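Local coordinates for inclusion membrane protein A (Chlamydia trachomatis, PDB 6E7E) that probably acts as a SNARE-like protein in the homotypic fusion of chlamydial inclusions, the chain described here being its soluble, all-helical domain, at residues H34-F39 and D45-S50; Q51-C56 and E129-I134; L71-Y74 and E80-K83. The protein carries 2 engineered substitutions. All coordinates share one frame; numbering follows the deposited sequence.

Contact 1. Residues H34-F39 and D45-S50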
ATOM      1  N   HIS A  34      12.582  14.661  -2.595  1.00  9.84           N
ATOM      2  CA  HIS A  34      13.157  15.979  -2.248  1.00 10.37           C
ATOM      3  C   HIS A  34      14.296  15.808  -1.244  1.00 10.35           C
ATOM      4  O   HIS A  34      15.371  16.346  -1.445  1.00 12.14           O
ATOM      5  CB  HIS A  34      12.085  16.901  -1.679  1.00 10.81           C
ATOM      6  CG  HIS A  34      11.277  17.643  -2.688  1.00 10.42           C
ATOM      7  ND1 HIS A  34      10.112  17.246  -3.329  1.00 13.90           N
ATOM      8  CD2 HIS A  34      11.517  18.894  -3.125  1.00  9.21           C
ATOM      9  CE1 HIS A  34       9.706  18.260  -4.092  1.00 10.83           C
ATOM     10  NE2 HIS A  34      10.560  19.246  -3.997  1.00 13.98           N
ATOM     11  N   LEU A  35      14.040  15.106  -0.153  1.00 10.25           N
ATOM     12  CA  LEU A  35      15.022  14.967   0.936  1.00 10.82           C
ATOM     13  C   LEU A  35      16.289  14.306   0.398  1.00 10.57           C
ATOM     14  O   LEU A  35      17.397  14.692   0.772  1.00 11.41           O
ATOM     15  CB  LEU A  35      14.409  14.186   2.097  1.00 10.88           C
ATOM     16  CG  LEU A  35      15.103  14.354   3.440  1.00 12.26           C
ATOM     17  CD1 LEU A  35      14.837  15.734   4.006  1.00 13.54           C
ATOM     18  CD2 LEU A  35      14.600  13.278   4.405  1.00 12.48           C
ATOM     19  N   SER A  36      16.124  13.300  -0.438  1.00  9.97           N
ATOM     20  CA  SER A  36      17.256  12.563  -1.003  1.00 11.14           C
ATOM     21  C   SER A  36      18.186  13.528  -1.752  1.00 11.45           C
ATOM     22  O   SER A  36      19.400  13.452  -1.597  1.00 13.28           O
ATOM     23  CB  SER A  36      16.792  11.413  -1.848  1.00 11.84           C
ATOM     24  OG  SER A  36      17.896  10.733  -2.347  1.00 15.19           O
ATOM     25  N   LYS A  37      17.615  14.417  -2.540  1.00 11.14           N
ATOM     26  CA  LYS A  37      18.425  15.348  -3.347  1.00 11.77           C
ATOM     27  C   LYS A  37      18.988  16.453  -2.463  1.00 11.96           C
ATOM     28  O   LYS A  37      20.141  16.831  -2.642  1.00 13.02           O
ATOM     29  CB  LYS A  37      17.572  15.945  -4.453  1.00 12.63           C
ATOM     30  CG  LYS A  37      17.036  14.920  -5.424  1.00 14.33           C
ATOM     31  CD  LYS A  37      18.085  14.000  -5.988  1.00 18.20           C
ATOM     32  CE  LYS A  37      17.549  13.061  -7.039  1.00 19.02           C
ATOM     33  NZ  LYS A  37      18.473  11.941  -7.298  1.00 23.46           N
ATOM     34  N   GLU A  38      18.210  16.947  -1.526  1.00 12.24           N
ATOM     35  CA  GLU A  38      18.654  18.026  -0.622  1.00 12.87           C
ATOM     36  C   GLU A  38      19.899  17.587   0.147  1.00 12.78           C
ATOM     37  O   GLU A  38      20.746  18.425   0.407  1.00 14.91           O
ATOM     38  CB  GLU A  38      17.545  18.355   0.369  1.00 14.70           C
ATOM     39  CG  GLU A  38      16.384  19.133  -0.192  1.00 16.66           C
ATOM     40  CD  GLU A  38      15.218  19.147   0.775  1.00 17.94           C
ATOM     41  OE1 GLU A  38      15.503  19.120   2.016  1.00 18.80           O
ATOM     42  OE2 GLU A  38      14.047  19.211   0.298  1.00 22.22           O
ATOM     43  N   PHE A  39      19.958  16.323   0.540  1.00 10.74           N
ATOM     44  CA  PHE A  39      20.993  15.791   1.448  1.00 11.96           C
ATOM     45  C   PHE A  39      22.059  14.978   0.731  1.00 11.92           C
ATOM     46  O   PHE A  39      22.968  14.468   1.375  1.00 13.26           O
ATOM     47  CB  PHE A  39      20.360  15.047   2.615  1.00 12.33           C
ATOM     48  CG  PHE A  39      19.806  15.991   3.645  1.00 13.32           C
ATOM     49  CD1 PHE A  39      18.526  16.513   3.542  1.00 13.87           C
ATOM     50  CD2 PHE A  39      20.602  16.399   4.701  1.00 15.10           C
ATOM     51  CE1 PHE A  39      18.063  17.446   4.453  1.00 15.90           C
ATOM     52  CE2 PHE A  39      20.124  17.317   5.615  1.00 17.73           C
ATOM     53  CZ  PHE A  39      18.863  17.842   5.490  1.00 16.82           C
ATOM     54  N   ASP A  45      24.078   8.711   3.869  1.00 16.40           N
ATOM     55  CA  ASP A  45      23.234   7.627   4.415  1.00 16.77           C
ATOM     56  C   ASP A  45      21.776   8.098   4.413  1.00 14.51           C
ATOM     57  O   ASP A  45      20.885   7.346   3.994  1.00 16.57           O
ATOM     58  CB  ASP A  45      23.682   7.212   5.809  1.00 18.57           C
ATOM     59  CG  ASP A  45      23.358   5.758   6.138  1.00 22.70           C
ATOM     60  OD1 ASP A  45      23.034   4.999   5.206  1.00 26.61           O
ATOM     61  OD2 ASP A  45      23.394   5.406   7.321  1.00 25.44           O
ATOM     62  N   LEU A  46      21.509   9.328   4.831  1.00 13.60           N
ATOM     63  CA  LEU A  46      20.136   9.860   4.784  1.00 12.75           C
ATOM     64  C   LEU A  46      19.664   9.901   3.333  1.00 12.72           C
ATOM     65  O   LEU A  46      18.515   9.587   3.051  1.00 11.92           O
ATOM     66  CB  LEU A  46      20.080  11.247   5.408  1.00 13.94           C
ATOM     67  CG  LEU A  46      18.729  11.933   5.303  1.00 16.02           C
ATOM     68  CD1 LEU A  46      17.622  11.144   6.008  1.00 14.83           C
ATOM     69  CD2 LEU A  46      18.822  13.337   5.844  1.00 20.54           C
ATOM     70  N   SER A  47      20.526  10.323   2.430  1.00 12.41           N
ATOM     71  CA  SER A  47      20.124  10.453   1.025  1.00 12.50           C
ATOM     72  C   SER A  47      19.746   9.070   0.474  1.00 12.10           C
ATOM     73  O   SER A  47      18.757   8.945  -0.287  1.00 12.12           O
ATOM     74  CB  SER A  47      21.218  11.125   0.238  1.00 14.08           C
ATOM     75  OG  SER A  47      20.876  11.252  -1.123  1.00 14.67           O
ATOM     76  N   ALA A  48      20.516   8.037   0.796  1.00 12.89           N
ATOM     77  CA  ALA A  48      20.268   6.672   0.278  1.00 13.52           C
ATOM     78  C   ALA A  48      18.956   6.131   0.855  1.00 11.85           C
ATOM     79  O   ALA A  48      18.149   5.554   0.103  1.00 12.45           O
ATOM     80  CB  ALA A  48      21.438   5.785   0.601  1.00 16.10           C
ATOM     81  N   VAL A  49      18.725   6.276   2.161  1.00 11.65           N
ATOM     82  CA  VAL A  49      17.475   5.735   2.738  1.00 10.71           C
ATOM     83  C   VAL A  49      16.282   6.491   2.144  1.00  9.74           C
ATOM     84  O   VAL A  49      15.230   5.894   1.910  1.00 10.63           O
ATOM     85  CB  VAL A  49      17.464   5.754   4.286  1.00 12.15           C
ATOM     86  CG1 VAL A  49      17.404   7.109   4.958  1.00 15.40           C
ATOM     87  CG2 VAL A  49      16.262   4.962   4.786  1.00 13.39           C
ATOM     88  N   SER A  50      16.437   7.785   1.908  1.00  9.45           N
ATOM     89  CA  SER A  50      15.360   8.586   1.314  1.00  9.48           C
ATOM     90  C   SER A  50      15.060   8.087  -0.104  1.00  9.45           C
ATOM     91  O   SER A  50      13.881   7.969  -0.476  1.00 10.15           O
ATOM     92  CB  SER A  50      15.746  10.042   1.351  1.00 10.08           C
ATOM     93  OG  SER A  50      15.872  10.531   2.681  1.00 11.25           O
TER
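Ser36 and Ser47 lock together where helix 4-38 turns back into helix 44-57, an antiparallel helical hairpin at one end of the elongated helical bundle. It is a clear example of how small residues let two helices approach closely: the local axes come within 7.8 Å, their directions differ by 154°, and Ser36 CA lies only 4.1 Å from Ser47 CA. The polar part of the junction is reciprocal. Ser47 OG donates to Ser36 O at 2.7 Å, while Ser36 OG donates to Ser47 O at 2.9 Å, so each serine gives its hydroxyl proton to the main chain of the other. In both residues OG stands opposite the backbone N and beside the carbonyl carbon, which carries it across to the facing helix, and each donor meets its carbonyl at an identical C=O...OG angle of 128°, somewhat out of the carbonyl plane.

Beside this pair the packing becomes apolar. Ser36 CB touches Ser50 CB, and Leu35 CD2 lies against Leu46 CD1 as their side chains cross at nearly a right angle. Leu46 CD2 sits over one face of the Phe39 ring, 3.8 Å from its centroid, in a CH-pi contact. Leu46 also meets Val114 of helix 110-119, which carries this patch into the bundle interior. The solvent side is looser: Lys37 and Ala48 point away from the joint, and the exposed Glu38 takes no part in it, its carboxylate pairing with Arg115 instead. Beside Leu35 CD2, Ser50 OG turns back onto its own helix and bonds to Leu46 O at 2.8 Å, reaching that oxygen from the face opposite Ser50 N.

Contact 2. Residues Q51-C56 and E129-I134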
ATOM      1  N   GLN A  51      16.087   7.815  -0.890  1.00 10.57           N
ATOM      2  CA  GLN A  51      15.870   7.232  -2.234  1.00 11.23           C
ATOM      3  C   GLN A  51      15.185   5.862  -2.115  1.00 11.16           C
ATOM      4  O   GLN A  51      14.333   5.548  -2.951  1.00 12.47           O
ATOM      5  CB  GLN A  51      17.191   7.148  -2.981  1.00 12.98           C
ATOM      6  CG  GLN A  51      17.103   6.409  -4.318  1.00 15.54           C
ATOM      7  CD  GLN A  51      16.175   7.009  -5.350  1.00 18.28           C
ATOM      8  OE1 GLN A  51      16.067   8.228  -5.469  1.00 23.12           O
ATOM      9  NE2 GLN A  51      15.509   6.157  -6.119  1.00 23.90           N
ATOM     10  N   ASP A  52      15.489   5.106  -1.067  1.00 11.42           N
ATOM     11  CA  ASP A  52      14.809   3.810  -0.840  1.00 12.11           C
ATOM     12  C   ASP A  52      13.315   4.007  -0.600  1.00 10.79           C
ATOM     13  O   ASP A  52      12.503   3.193  -1.091  1.00 12.01           O
ATOM     14  CB  ASP A  52      15.397   3.069   0.363  1.00 14.04           C
ATOM     15  CG  ASP A  52      16.800   2.558   0.225  1.00 15.99           C
ATOM     16  OD1 ASP A  52      17.262   2.424  -0.920  1.00 18.83           O
ATOM     17  OD2 ASP A  52      17.389   2.285   1.281  1.00 17.36           O
ATOM     18  N   PHE A  53      12.911   5.021   0.146  1.00 10.18           N
ATOM     19  CA  PHE A  53      11.466   5.282   0.293  1.00 10.29           C
ATOM     20  C   PHE A  53      10.862   5.623  -1.061  1.00 10.46           C
ATOM     21  O   PHE A  53       9.764   5.163  -1.389  1.00 12.02           O
ATOM     22  CB  PHE A  53      11.202   6.410   1.268  1.00  9.62           C
ATOM     23  CG  PHE A  53      11.213   5.972   2.699  1.00  9.29           C
ATOM     24  CD1 PHE A  53      10.131   5.309   3.204  1.00 10.60           C
ATOM     25  CD2 PHE A  53      12.291   6.185   3.524  1.00 10.52           C
ATOM     26  CE1 PHE A  53      10.102   4.880   4.512  1.00 12.00           C
ATOM     27  CE2 PHE A  53      12.251   5.760   4.833  1.00 11.22           C
ATOM     28  CZ  PHE A  53      11.150   5.127   5.337  1.00 10.41           C
ATOM     29  N   TYR A  54      11.552   6.427  -1.852  1.00 10.24           N
ATOM     30  CA  TYR A  54      11.035   6.806  -3.177  1.00 11.48           C
ATOM     31  C   TYR A  54      10.780   5.532  -3.990  1.00 11.46           C
ATOM     32  O   TYR A  54       9.720   5.342  -4.585  1.00 13.27           O
ATOM     33  CB  TYR A  54      11.970   7.758  -3.912  1.00 12.46           C
ATOM     34  CG  TYR A  54      11.311   8.233  -5.191  1.00 13.75           C
ATOM     35  CD1 TYR A  54      10.287   9.178  -5.137  1.00 14.83           C
ATOM     36  CD2 TYR A  54      11.600   7.680  -6.413  1.00 18.21           C
ATOM     37  CE1 TYR A  54       9.593   9.581  -6.265  1.00 15.90           C
ATOM     38  CE2 TYR A  54      10.938   8.083  -7.556  1.00 19.01           C
ATOM     39  CZ  TYR A  54       9.928   9.026  -7.481  1.00 18.06           C
ATOM     40  OH  TYR A  54       9.266   9.398  -8.611  1.00 22.93           O
ATOM     41  N   SER A  55      11.766   4.657  -4.010  1.00 11.51           N
ATOM     42  CA  SER A  55      11.746   3.432  -4.835  1.00 14.26           C
ATOM     43  C   SER A  55      10.695   2.446  -4.319  1.00 13.37           C
ATOM     44  O   SER A  55       9.945   1.866  -5.132  1.00 15.81           O
ATOM     45  CB  SER A  55      13.127   2.821  -4.855  1.00 17.07           C
ATOM     46  OG  SER A  55      14.033   3.647  -5.567  1.00 29.28           O
ATOM     47  N   CYS A  56      10.619   2.215  -3.013  1.00 12.88           N
ATOM     48  CA  CYS A  56       9.749   1.135  -2.513  1.00 15.09           C
ATOM     49  C   CYS A  56       8.280   1.567  -2.612  1.00 14.16           C
ATOM     50  O   CYS A  56       7.397   0.689  -2.651  1.00 17.83           O
ATOM     51  CB  CYS A  56      10.165   0.654  -1.133  1.00 17.98           C
ATOM     52  SG  CYS A  56       9.586   1.690   0.206  1.00 20.37           S
ATOM     53  N   GLU A 129      18.362   6.034  11.584  1.00 11.81           N
ATOM     54  CA  GLU A 129      18.073   4.664  12.051  1.00 12.43           C
ATOM     55  C   GLU A 129      16.559   4.439  12.089  1.00 11.18           C
ATOM     56  O   GLU A 129      16.104   3.359  11.693  1.00 11.51           O
ATOM     57  CB  GLU A 129      18.704   4.469  13.423  1.00 14.00           C
ATOM     58  CG  GLU A 129      18.316   3.168  14.068  1.00 16.75           C
ATOM     59  CD  GLU A 129      18.685   1.968  13.240  1.00 18.56           C
ATOM     60  OE1 GLU A 129      19.547   2.098  12.329  1.00 21.29           O
ATOM     61  OE2 GLU A 129      18.105   0.916  13.508  1.00 22.06           O
ATOM     62  N   GLU A 130      15.799   5.430  12.537  1.00 11.09           N
ATOM     63  CA  GLU A 130      14.339   5.295  12.561  1.00 11.08           C
ATOM     64  C   GLU A 130      13.820   5.138  11.135  1.00  9.87           C
ATOM     65  O   GLU A 130      12.923   4.302  10.891  1.00 10.65           O
ATOM     66  CB  GLU A 130      13.719   6.495  13.247  1.00 13.39           C
ATOM     67  CG  GLU A 130      12.231   6.358  13.376  1.00 16.28           C
ATOM     68  CD  GLU A 130      11.555   7.444  14.182  1.00 21.58           C
ATOM     69  OE1 GLU A 130      12.202   8.471  14.437  1.00 26.16           O
ATOM     70  OE2 GLU A 130      10.386   7.252  14.571  1.00 31.26           O
ATOM     71  N   LEU A 131      14.335   5.908  10.208  1.00  9.27           N
ATOM     72  CA  LEU A 131      13.899   5.839   8.811  1.00  8.71           C
ATOM     73  C   LEU A 131      14.194   4.460   8.236  1.00  8.31           C
ATOM     74  O   LEU A 131      13.346   3.900   7.526  1.00  8.93           O
ATOM     75  CB  LEU A 131      14.549   6.941   7.986  1.00  8.71           C
ATOM     76  CG  LEU A 131      13.959   8.319   8.224  1.00 10.03           C
ATOM     77  CD1 LEU A 131      14.866   9.368   7.590  1.00 11.97           C
ATOM     78  CD2 LEU A 131      12.558   8.416   7.658  1.00 11.90           C
ATOM     79  N   LYS A 132      15.366   3.911   8.501  1.00  8.52           N
ATOM     80  CA  LYS A 132      15.689   2.581   7.977  1.00  8.87           C
ATOM     81  C   LYS A 132      14.731   1.541   8.554  1.00  8.86           C
ATOM     82  O   LYS A 132      14.313   0.603   7.836  1.00  9.45           O
ATOM     83  CB  LYS A 132      17.109   2.182   8.320  1.00  9.50           C
ATOM     84  CG  LYS A 132      18.182   2.937   7.568  1.00 10.41           C
ATOM     85  CD  LYS A 132      19.544   2.584   8.065  1.00 11.76           C
ATOM     86  CE  LYS A 132      20.645   3.364   7.388  1.00 14.47           C
ATOM     87  NZ  LYS A 132      21.928   3.208   8.119  1.00 17.10           N
ATOM     88  N   THR A 133      14.366   1.692   9.821  1.00  9.57           N
ATOM     89  CA  THR A 133      13.462   0.724  10.478  1.00  9.73           C
ATOM     90  C   THR A 133      12.072   0.816   9.847  1.00  9.20           C
ATOM     91  O   THR A 133      11.446  -0.242   9.577  1.00  9.94           O
ATOM     92  CB  THR A 133      13.480   0.996  11.985  1.00 11.50           C
ATOM     93  OG1 THR A 133      14.818   0.899  12.480  1.00 13.16           O
ATOM     94  CG2 THR A 133      12.590   0.044  12.745  1.00 14.19           C
ATOM     95  N   ILE A 134      11.561   2.006   9.647  1.00  8.82           N
ATOM     96  CA  ILE A 134      10.243   2.175   8.999  1.00  8.79           C
ATOM     97  C   ILE A 134      10.298   1.675   7.560  1.00  8.61           C
ATOM     98  O   ILE A 134       9.357   1.013   7.110  1.00  9.30           O
ATOM     99  CB  ILE A 134       9.773   3.633   9.076  1.00  9.17           C
ATOM    100  CG1 ILE A 134       9.547   4.025  10.532  1.00 10.53           C
ATOM    101  CG2 ILE A 134       8.526   3.820   8.228  1.00 10.29           C
ATOM    102  CD1 ILE A 134       9.435   5.504  10.717  1.00 13.11           C
TER
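Phe53 carries the contact alone from the side of residues 51-56, its ring driven edge-first between Leu131 and Ile134. The apolar contacts come first. Phe53 CE2 lies 3.9 Å from Leu131 CD2, the two side chains crossing at about a right angle, and Phe53 CZ lies 4.1 Å from Ile134 CG2. That methyl stands opposite the Ile134 backbone N, with CG1 lying beside that nitrogen, and sits near the plane of the ring, at its rim.

A second kind of approach is polar on one side only: the same rim faces the main chain, with Phe53 CZ 3.3 Å from Leu131 O. No hydrogen bond crosses between the segments. The ring also stacks with Phe32 of helix 4-38, and Leu107 packs against both Phe53 and Leu131.

Charged groups keep to the flank, where Asp52 pairs with Arg135. On the outer surface, Thr133 OG1 bonds back to Glu129 O at 2.9 Å. With the backbones well separated, 8.9 Å between Phe53 CA and Leu131 CA, a large aromatic ring spans the gap, an arrangement typical of the hydrophobic core of a helical bundle.

Contact 3. Residues L71-Y74 and E80-K83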
ATOM      1  N   LEU A  71     -13.805  -5.548  -5.701  1.00 14.44           N
ATOM      2  CA  LEU A  71     -14.907  -4.656  -5.280  1.00 15.19           C
ATOM      3  C   LEU A  71     -15.723  -4.320  -6.535  1.00 15.16           C
ATOM      4  O   LEU A  71     -16.960  -4.320  -6.492  1.00 18.54           O
ATOM      5  CB  LEU A  71     -14.333  -3.412  -4.598  1.00 15.12           C
ATOM      6  CG  LEU A  71     -15.377  -2.461  -4.060  1.00 15.79           C
ATOM      7  CD1 LEU A  71     -16.068  -3.094  -2.860  1.00 17.36           C
ATOM      8  CD2 LEU A  71     -14.726  -1.140  -3.711  1.00 17.33           C
ATOM      9  N   ASP A  72     -15.035  -3.984  -7.631  1.00 17.41           N
ATOM     10  CA  ASP A  72     -15.694  -3.532  -8.880  1.00 19.29           C
ATOM     11  C   ASP A  72     -16.495  -4.688  -9.506  1.00 18.75           C
ATOM     12  O   ASP A  72     -17.410  -4.407 -10.301  1.00 22.55           O
ATOM     13  CB  ASP A  72     -14.688  -2.978  -9.892  1.00 23.54           C
ATOM     14  CG  ASP A  72     -14.068  -1.638  -9.517  1.00 30.56           C
ATOM     15  OD1 ASP A  72     -14.616  -0.950  -8.632  1.00 39.02           O
ATOM     16  OD2 ASP A  72     -13.044  -1.283 -10.130  1.00 41.74           O
ATOM     17  N   GLU A  73     -16.185  -5.951  -9.199  1.00 18.36           N
ATOM     18  CA  GLU A  73     -16.900  -7.114  -9.783  1.00 19.31           C
ATOM     19  C   GLU A  73     -18.234  -7.359  -9.081  1.00 20.31           C
ATOM     20  O   GLU A  73     -19.042  -8.077  -9.645  1.00 22.46           O
ATOM     21  CB  GLU A  73     -16.040  -8.383  -9.720  1.00 21.54           C
ATOM     22  CG  GLU A  73     -14.855  -8.328 -10.658  1.00 21.89           C
ATOM     23  CD  GLU A  73     -15.223  -8.172 -12.119  1.00 23.35           C
ATOM     24  OE1 GLU A  73     -16.192  -8.793 -12.535  1.00 22.89           O
ATOM     25  OE2 GLU A  73     -14.542  -7.413 -12.831  1.00 26.33           O
ATOM     26  N   TYR A  74     -18.496  -6.827  -7.902  1.00 19.13           N
ATOM     27  CA  TYR A  74     -19.675  -7.284  -7.127  1.00 17.35           C
ATOM     28  C   TYR A  74     -21.006  -6.917  -7.794  1.00 20.02           C
ATOM     29  O   TYR A  74     -21.873  -7.778  -7.825  1.00 20.03           O
ATOM     30  CB  TYR A  74     -19.670  -6.686  -5.725  1.00 15.42           C
ATOM     31  CG  TYR A  74     -20.815  -7.178  -4.879  1.00 15.27           C
ATOM     32  CD1 TYR A  74     -20.767  -8.407  -4.253  1.00 16.61           C
ATOM     33  CD2 TYR A  74     -21.939  -6.393  -4.665  1.00 17.99           C
ATOM     34  CE1 TYR A  74     -21.822  -8.867  -3.477  1.00 16.79           C
ATOM     35  CE2 TYR A  74     -23.000  -6.844  -3.898  1.00 18.74           C
ATOM     36  CZ  TYR A  74     -22.950  -8.087  -3.300  1.00 16.72           C
ATOM     37  OH  TYR A  74     -23.991  -8.561  -2.528  1.00 19.42           O
ATOM     38  N   GLU A  80     -20.471 -17.608  -8.998  1.00 16.46           N
ATOM     39  CA  GLU A  80     -19.097 -18.148  -9.046  1.00 16.40           C
ATOM     40  C   GLU A  80     -18.072 -17.047  -8.729  1.00 15.08           C
ATOM     41  O   GLU A  80     -17.111 -17.286  -7.988  1.00 14.92           O
ATOM     42  CB  GLU A  80     -18.829 -18.730 -10.424  1.00 16.72           C
ATOM     43  CG  GLU A  80     -17.531 -19.478 -10.467  1.00 20.57           C
ATOM     44  CD  GLU A  80     -17.479 -20.761  -9.652  1.00 23.90           C
ATOM     45  OE1 GLU A  80     -18.561 -21.271  -9.262  1.00 24.04           O
ATOM     46  OE2 GLU A  80     -16.360 -21.220  -9.381  1.00 27.69           O
ATOM     47  N   MET A  81     -18.250 -15.890  -9.333  1.00 12.81           N
ATOM     48  CA  MET A  81     -17.339 -14.770  -9.062  1.00 11.54           C
ATOM     49  C   MET A  81     -17.377 -14.415  -7.575  1.00 12.15           C
ATOM     50  O   MET A  81     -16.333 -14.078  -7.006  1.00 11.67           O
ATOM     51  CB  MET A  81     -17.741 -13.580  -9.927  1.00 12.64           C
ATOM     52  CG  MET A  81     -16.810 -12.413  -9.786  1.00 13.11           C
ATOM     53  SD  MET A  81     -15.162 -12.646 -10.502  1.00 13.58           S
ATOM     54  CE  MET A  81     -15.560 -12.376 -12.231  1.00 14.49           C
ATOM     55  N   ARG A  82     -18.552 -14.455  -6.970  1.00 12.53           N
ATOM     56  CA  ARG A  82     -18.663 -14.055  -5.557  1.00 13.39           C
ATOM     57  C   ARG A  82     -17.956 -15.037  -4.622  1.00 13.45           C
ATOM     58  O   ARG A  82     -17.690 -14.648  -3.474  1.00 14.79           O
ATOM     59  CB  ARG A  82     -20.127 -13.863  -5.160  1.00 14.31           C
ATOM     60  CG  ARG A  82     -20.747 -12.618  -5.781  1.00 15.70           C
ATOM     61  CD  ARG A  82     -22.074 -12.279  -5.179  1.00 18.17           C
ATOM     62  NE  ARG A  82     -23.069 -13.313  -5.331  1.00 19.34           N
ATOM     63  CZ  ARG A  82     -23.912 -13.420  -6.354  1.00 19.75           C
ATOM     64  NH1 ARG A  82     -23.901 -12.549  -7.353  1.00 19.45           N
ATOM     65  NH2 ARG A  82     -24.830 -14.358  -6.319  1.00 22.75           N
ATOM     66  N   LYS A  83     -17.549 -16.216  -5.076  1.00 13.83           N
ATOM     67  CA  LYS A  83     -16.693 -17.074  -4.227  1.00 15.27           C
ATOM     68  C   LYS A  83     -15.362 -16.382  -3.914  1.00 14.37           C
ATOM     69  O   LYS A  83     -14.713 -16.773  -2.956  1.00 17.36           O
ATOM     70  CB  LYS A  83     -16.485 -18.431  -4.876  1.00 18.80           C
ATOM     71  CG  LYS A  83     -17.778 -19.203  -5.046  1.00 21.03           C
ATOM     72  CD  LYS A  83     -17.600 -20.546  -5.672  1.00 25.70           C
ATOM     73  CE  LYS A  83     -18.928 -21.213  -5.968  1.00 27.06           C
ATOM     74  NZ  LYS A  83     -18.747 -22.526  -6.631  1.00 31.06           N
TER
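Met81 and Arg82 reach back to Glu73 and Tyr74 at the turn between helix 65-73 and the short, weakly bonded helix 79-82, near one end of the helical bundle. The case illustrates a turn at which the segments meet only by van der Waals contact: a methionine methyl beside a carboxylate oxygen, and an arginine methylene beside a tyrosine ring. Glu80, first of residues 80-83, is exposed; its side chain also touches Gln159 of helix 125-165.

Met81 follows and is the buried member of the contact. Its backbone N is hydrogen-bonded to Thr78 OG1, at the start of the short helix. The side chain bends twice, at the CB-CG and CG-SD bonds, bringing the CE methyl to 3.7 Å from Glu73 OE1, while Met81 CG lies 4.1 Å from Glu73 CB. The other carboxylate oxygen, Glu73 OE2, forms a salt bridge with Arg160 of helix 125-165, a helix that Met81 also touches.

Arg82 comes next, with its CD 3.8 Å from Tyr74 CE1, approaching the ring obliquely. A bend about the CG-CD bond (chi3 -60°) turns the rest of the chain off this line, and the guanidinium plane stands 68° from that of the phenol. Arg82 NH1 is hydrogen-bonded to Ser77 OG in the connecting turn, and Tyr74 is itself stacked on Tyr8 of helix 4-38.

Lys83 closes the walk on the exposed side: its extended chain brings NZ to 2.9 Å from Glu80 OE1 in a salt bridge, met on the syn side of the carboxylate and 30° out of its plane.

Overall arrangement
Contacts 1 and 2 form one continuous buried region, their centres 10 Å apart and both built on helix 44-57; a salt bridge between Asp45 and Lys132 joins them, and Leu46 packs on Leu131. Their chemistry differs with helix spacing: reciprocal serine bonds suit the close hairpin of contact 1, whereas a single aromatic ring fills the wider interval of contact 2, between helices distant in sequence. Contact 3 lies beyond the chain's centre, 43 Å from contact 1 between centres. Partly buried, it joins neighbouring elements, as contact 1 does, but through van der Waals contacts alone, with Glu73 and Arg82 finding polar partners outside the two segments.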